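Local coordinates for sugar ABC transporter, sugar-binding protein (Streptococcus pneumoniae, PDB 2HEU) that probably captures sugars outside the cell, likely raffinose-type oligosaccharides, and delivers them to the membrane components of an ABC transporter, at residues A88-L102 with Y113-T125. Numbering follows the deposited sequence.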
loop_
_atom_site.group_PDB
_atom_site.type_symbol
_atom_site.label_atom_id
_atom_site.label_comp_id
_atom_site.label_asym_id
_atom_site.label_seq_id
_atom_site.Cartn_x
_atom_site.Cartn_y
_atom_site.Cartn_z
ATOM N N ALA A 88 6.012 1.959 -19.460
ATOM C CA ALA A 88 5.535 3.257 -19.818
ATOM C C ALA A 88 6.586 4.037 -20.643
ATOM O O ALA A 88 6.280 4.659 -21.674
ATOM C CB ALA A 88 5.119 4.047 -18.603
ATOM N N LYS A 89 7.857 3.936 -20.208
ATOM C CA LYS A 89 8.955 4.575 -20.956
ATOM C C LYS A 89 9.071 3.964 -22.342
ATOM O O LYS A 89 9.370 4.686 -23.312
ATOM C CB LYS A 89 10.265 4.380 -20.205
ATOM C CG LYS A 89 10.411 5.339 -19.147
ATOM C CD LYS A 89 11.685 5.047 -18.346
ATOM C CE LYS A 89 11.550 5.742 -16.989
ATOM N NZ LYS A 89 10.600 5.069 -16.031
ATOM N N ALA A 90 8.810 2.656 -22.465
ATOM C CA ALA A 90 8.927 1.941 -23.722
ATOM C C ALA A 90 7.703 2.034 -24.608
ATOM O O ALA A 90 7.700 1.386 -25.715
ATOM C CB ALA A 90 9.240 0.492 -23.512
ATOM N N GLY A 91 6.657 2.798 -24.235
ATOM C CA GLY A 91 5.536 3.007 -25.072
ATOM C C GLY A 91 4.480 1.940 -25.035
ATOM O O GLY A 91 3.605 1.989 -25.899
ATOM N N VAL A 92 4.471 1.065 -24.044
ATOM C CA VAL A 92 3.525 -0.023 -23.974
ATOM C C VAL A 92 2.098 0.510 -23.701
ATOM O O VAL A 92 1.116 -0.085 -24.115
ATOM C CB VAL A 92 3.936 -1.019 -22.895
ATOM C CG1 VAL A 92 2.868 -2.040 -22.559
ATOM C CG2 VAL A 92 5.291 -1.628 -23.274
ATOM N N PHE A 93 1.985 1.651 -22.989
ATOM C CA PHE A 93 0.710 2.167 -22.483
ATOM C C PHE A 93 0.316 3.534 -23.018
ATOM O O PHE A 93 1.186 4.371 -23.305
ATOM C CB PHE A 93 0.728 2.231 -20.914
ATOM C CG PHE A 93 0.909 0.910 -20.266
ATOM C CD1 PHE A 93 -0.011 -0.105 -20.467
ATOM C CD2 PHE A 93 1.973 0.709 -19.371
ATOM C CE1 PHE A 93 0.076 -1.319 -19.837
ATOM C CE2 PHE A 93 2.115 -0.560 -18.789
ATOM C CZ PHE A 93 1.167 -1.546 -18.998
ATOM N N GLU A 94 -0.997 3.710 -23.233
ATOM C CA GLU A 94 -1.522 4.975 -23.693
ATOM C C GLU A 94 -1.248 6.073 -22.663
ATOM O O GLU A 94 -1.416 5.879 -21.472
ATOM C CB GLU A 94 -3.009 4.845 -23.928
ATOM C CG GLU A 94 -3.619 6.102 -24.550
ATOM C CD GLU A 94 -5.057 6.006 -24.887
ATOM O OE1 GLU A 94 -5.700 4.990 -24.706
ATOM O OE2 GLU A 94 -5.591 7.047 -25.414
ATOM N N ASP A 95 -0.841 7.245 -23.113
ATOM C CA ASP A 95 -0.695 8.413 -22.337
ATOM C C ASP A 95 -2.088 8.927 -22.001
ATOM O O ASP A 95 -2.920 9.317 -22.821
ATOM C CB ASP A 95 0.149 9.485 -23.120
ATOM C CG ASP A 95 0.281 10.809 -22.395
ATOM O OD1 ASP A 95 -0.123 10.930 -21.225
ATOM O OD2 ASP A 95 0.866 11.729 -23.028
ATOM N N LEU A 96 -2.387 8.882 -20.706
ATOM C CA LEU A 96 -3.663 9.318 -20.143
ATOM C C LEU A 96 -3.719 10.758 -19.655
ATOM O O LEU A 96 -4.745 11.203 -19.106
ATOM C CB LEU A 96 -4.143 8.395 -19.042
ATOM C CG LEU A 96 -4.065 6.870 -19.374
ATOM C CD1 LEU A 96 -4.587 6.083 -18.157
ATOM C CD2 LEU A 96 -4.886 6.474 -20.578
ATOM N N SER A 97 -2.606 11.491 -19.765
ATOM C CA SER A 97 -2.478 12.809 -19.105
ATOM C C SER A 97 -3.556 13.786 -19.395
ATOM O O SER A 97 -3.939 14.525 -18.450
ATOM C CB SER A 97 -1.137 13.464 -19.545
ATOM O OG SER A 97 -0.037 12.618 -19.278
ATOM N N ASN A 98 -4.116 13.746 -20.611
ATOM C CA ASN A 98 -5.060 14.737 -21.093
ATOM C C ASN A 98 -6.494 14.203 -21.101
ATOM O O ASN A 98 -7.356 14.916 -21.570
ATOM C CB ASN A 98 -4.589 15.226 -22.469
ATOM C CG ASN A 98 -3.160 15.654 -22.444
ATOM O OD1 ASN A 98 -2.776 16.524 -21.661
ATOM N ND2 ASN A 98 -2.333 14.972 -23.192
ATOM N N LYS A 99 -6.789 13.068 -20.505
ATOM C CA LYS A 99 -8.129 12.483 -20.467
ATOM C C LYS A 99 -8.922 13.272 -19.516
ATOM O O LYS A 99 -8.509 13.506 -18.370
ATOM C CB LYS A 99 -8.063 11.047 -20.031
ATOM C CG LYS A 99 -7.292 10.096 -20.877
ATOM C CD LYS A 99 -7.819 9.886 -22.261
ATOM C CE LYS A 99 -7.017 8.787 -22.940
ATOM N NZ LYS A 99 -7.537 8.687 -24.350
ATOM N N ASP A 100 -10.111 13.651 -19.903
ATOM C CA ASP A 100 -10.974 14.372 -18.994
ATOM C C ASP A 100 -11.268 13.550 -17.724
ATOM O O ASP A 100 -11.355 14.136 -16.622
ATOM C CB ASP A 100 -12.261 14.841 -19.676
ATOM C CG ASP A 100 -12.028 15.949 -20.741
ATOM O OD1 ASP A 100 -10.963 16.581 -20.840
ATOM O OD2 ASP A 100 -12.975 16.161 -21.469
ATOM N N TYR A 101 -11.421 12.254 -17.856
ATOM C CA TYR A 101 -11.778 11.444 -16.722
ATOM C C TYR A 101 -10.655 11.412 -15.670
ATOM O O TYR A 101 -10.907 11.103 -14.506
ATOM C CB TYR A 101 -12.162 9.992 -17.153
ATOM C CG TYR A 101 -11.176 9.152 -17.887
ATOM C CD1 TYR A 101 -11.421 8.838 -19.214
ATOM C CD2 TYR A 101 -10.034 8.669 -17.306
ATOM C CE1 TYR A 101 -10.548 8.120 -19.928
ATOM C CE2 TYR A 101 -9.149 7.857 -17.967
ATOM C CZ TYR A 101 -9.427 7.537 -19.317
ATOM O OH TYR A 101 -8.522 6.736 -19.967
ATOM N N LEU A 102 -9.425 11.733 -16.082
ATOM C CA LEU A 102 -8.321 11.751 -15.104
ATOM C C LEU A 102 -8.545 12.847 -14.063
ATOM O O LEU A 102 -8.036 12.707 -12.920
ATOM C CB LEU A 102 -6.981 11.844 -15.812
ATOM C CG LEU A 102 -5.717 11.634 -15.043
ATOM C CD1 LEU A 102 -5.699 10.257 -14.431
ATOM C CD2 LEU A 102 -4.506 11.908 -15.861
ATOM N N TYR A 113 2.957 8.920 -9.971
ATOM C CA TYR A 113 3.416 7.784 -10.746
ATOM C C TYR A 113 3.740 8.188 -12.169
ATOM O O TYR A 113 3.940 7.314 -13.022
ATOM C CB TYR A 113 2.410 6.639 -10.691
ATOM C CG TYR A 113 1.981 6.299 -9.325
ATOM C CD1 TYR A 113 2.693 5.428 -8.532
ATOM C CD2 TYR A 113 0.837 6.832 -8.793
ATOM C CE1 TYR A 113 2.183 5.062 -7.246
ATOM C CE2 TYR A 113 0.325 6.507 -7.534
ATOM C CZ TYR A 113 1.030 5.594 -6.768
ATOM O OH TYR A 113 0.604 5.123 -5.566
ATOM N N ALA A 114 3.799 9.482 -12.449
ATOM C CA ALA A 114 4.094 9.947 -13.818
ATOM C C ALA A 114 5.453 9.425 -14.253
ATOM O O ALA A 114 6.348 9.291 -13.445
ATOM C CB ALA A 114 4.034 11.515 -13.922
ATOM N N VAL A 115 5.581 9.208 -15.539
ATOM C CA VAL A 115 6.790 8.782 -16.216
ATOM C C VAL A 115 7.071 9.774 -17.319
ATOM O O VAL A 115 6.207 10.028 -18.153
ATOM C CB VAL A 115 6.671 7.367 -16.782
ATOM C CG1 VAL A 115 7.932 6.864 -17.555
ATOM C CG2 VAL A 115 6.348 6.429 -15.678
ATOM N N ASN A 116 8.241 10.421 -17.255
ATOM C CA ASN A 116 8.522 11.568 -18.167
ATOM C C ASN A 116 7.364 12.584 -18.141
ATOM O O ASN A 116 6.967 13.111 -19.199
ATOM C CB ASN A 116 8.785 11.105 -19.601
ATOM C CG ASN A 116 9.909 10.088 -19.708
ATOM O OD1 ASN A 116 9.805 9.087 -20.464
ATOM N ND2 ASN A 116 11.015 10.353 -19.016
ATOM N N GLU A 117 6.907 12.844 -16.917
ATOM C CA GLU A 117 5.859 13.783 -16.502
ATOM C C GLU A 117 4.448 13.442 -17.064
ATOM O O GLU A 117 3.506 14.233 -16.835
ATOM C CB GLU A 117 6.229 15.235 -16.845
ATOM C CG GLU A 117 7.526 15.779 -16.186
ATOM C CD GLU A 117 8.795 15.148 -16.731
ATOM O OE1 GLU A 117 9.034 15.180 -17.958
ATOM O OE2 GLU A 117 9.580 14.597 -15.926
ATOM N N LYS A 118 4.285 12.273 -17.726
ATOM C CA LYS A 118 3.014 11.843 -18.283
ATOM C C LYS A 118 2.392 10.784 -17.441
ATOM O O LYS A 118 3.115 10.000 -16.814
ATOM C CB LYS A 118 3.260 11.352 -19.727
ATOM C CG LYS A 118 3.730 12.398 -20.643
ATOM C CD LYS A 118 4.115 11.860 -22.021
ATOM C CE LYS A 118 5.463 11.232 -21.995
ATOM N NZ LYS A 118 6.552 12.305 -21.979
ATOM N N VAL A 119 1.083 10.805 -17.332
ATOM C CA VAL A 119 0.379 9.834 -16.564
ATOM C C VAL A 119 -0.093 8.691 -17.428
ATOM O O VAL A 119 -0.755 8.870 -18.435
ATOM C CB VAL A 119 -0.849 10.513 -15.847
ATOM C CG1 VAL A 119 -1.761 9.477 -15.209
ATOM C CG2 VAL A 119 -0.369 11.547 -14.872
ATOM N N TYR A 120 0.217 7.447 -16.983
ATOM C CA TYR A 120 -0.117 6.260 -17.667
ATOM C C TYR A 120 -1.010 5.322 -16.916
ATOM O O TYR A 120 -1.241 4.193 -17.406
ATOM C CB TYR A 120 1.197 5.506 -18.064
ATOM C CG TYR A 120 2.090 6.257 -19.030
ATOM C CD1 TYR A 120 1.853 6.195 -20.418
ATOM C CD2 TYR A 120 3.100 7.072 -18.593
ATOM C CE1 TYR A 120 2.636 6.852 -21.352
ATOM C CE2 TYR A 120 3.868 7.743 -19.505
ATOM C CZ TYR A 120 3.614 7.684 -20.872
ATOM O OH TYR A 120 4.422 8.319 -21.781
ATOM N N ASN A 121 -1.490 5.704 -15.738
ATOM C CA ASN A 121 -2.230 4.774 -14.909
ATOM C C ASN A 121 -3.233 5.559 -14.115
ATOM O O ASN A 121 -2.889 6.669 -13.611
ATOM C CB ASN A 121 -1.261 3.997 -14.013
ATOM C CG ASN A 121 -1.870 3.012 -13.101
ATOM O OD1 ASN A 121 -2.349 3.344 -12.037
ATOM N ND2 ASN A 121 -1.836 1.720 -13.529
ATOM N N VAL A 122 -4.432 5.060 -13.955
ATOM C CA VAL A 122 -5.471 5.630 -13.075
ATOM C C VAL A 122 -5.483 4.859 -11.760
ATOM O O VAL A 122 -5.895 3.668 -11.751
ATOM C CB VAL A 122 -6.895 5.537 -13.704
ATOM C CG1 VAL A 122 -7.884 6.160 -12.824
ATOM C CG2 VAL A 122 -6.856 6.205 -15.116
ATOM N N PRO A 123 -4.976 5.455 -10.683
ATOM C CA PRO A 123 -5.076 4.739 -9.390
ATOM C C PRO A 123 -6.462 5.034 -8.823
ATOM O O PRO A 123 -6.741 6.166 -8.441
ATOM C CB PRO A 123 -3.869 5.281 -8.559
ATOM C CG PRO A 123 -3.157 6.305 -9.507
ATOM C CD PRO A 123 -4.163 6.679 -10.534
ATOM N N PHE A 124 -7.342 4.052 -8.860
ATOM C CA PHE A 124 -8.682 4.165 -8.258
ATOM C C PHE A 124 -8.599 4.015 -6.776
ATOM O O PHE A 124 -9.332 4.712 -6.059
ATOM C CB PHE A 124 -9.616 3.069 -8.825
ATOM C CG PHE A 124 -9.842 3.161 -10.289
ATOM C CD1 PHE A 124 -10.823 3.957 -10.780
ATOM C CD2 PHE A 124 -9.046 2.472 -11.224
ATOM C CE1 PHE A 124 -11.072 4.051 -12.137
ATOM C CE2 PHE A 124 -9.264 2.573 -12.556
ATOM C CZ PHE A 124 -10.274 3.360 -13.014
ATOM N N THR A 125 -7.872 3.010 -6.252
ATOM C CA THR A 125 -7.730 2.808 -4.847
ATOM C C THR A 125 -6.274 2.643 -4.514
ATOM O O THR A 125 -5.416 2.429 -5.390
ATOM C CB THR A 125 -8.453 1.586 -4.350
ATOM O OG1 THR A 125 -7.836 0.411 -4.883
ATOM C CG2 THR A 125 -9.979 1.617 -4.671
HETATM O O HOH W 1 -2.319 3.748 -19.939
#
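Around Ser97 and Val119, whose CA atoms lie 4.8 Å apart, the two chains come nearest each other, joined by one backbone bond from Leu96 and one through the Ser97 hydroxyl. Here Leu96 N donates to Val119 O over 2.8 Å. The return bond uses a side chain: Val119 N donates to Ser97 OG at 2.9 Å. That hydroxyl in turn donates to the syn lone pair of Asp95 OD1, while Ser97 N reaches the same oxygen from above the carboxylate plane, closing an Asx turn. Asp95 is thus a second-shell residue: with CG anti to its backbone N (chi1 176°), its carboxylate takes two bonds from Ser97 and holds the hydroxyl that receives Val119 N. The aliphatic part of Lys118 crosses this carboxylate at about a right angle, CD lying 3.4 Å from Asp95 OD2.

Tyr120 carries the neighbouring apolar contact. Ala88 CB sits over one ring face, 3.9 Å from the centroid, in a CH-pi contact, while Phe93 O approaches the ring edge. Beyond it, Val115 CG1 presses on Lys89 CG at a tight 3.3 Å. At the other end, Leu102 CD2 and Val119 CG1 meet tip to tip, and Val122 CG2 touches both Leu96 CD1 and, near the ring plane, the edge of Tyr101 at CE2. A water lies 2.8 Å from both Glu94 O and Tyr120 O; Tyr120 O also accepts from Ser297 OG, on strand 295-298.

Glu94 and Val122 make backbone bonds to Ile298 and Trp296 respectively, tying both segments to that strand. The example illustrates how an Asx turn sets the Ser97 hydroxyl that, with Leu96 N, joins the irregular chain after helix 82-89 to the chain leading into edge strand 122-123, in the mixed-sheet lobe of a periplasmic-binding-protein fold.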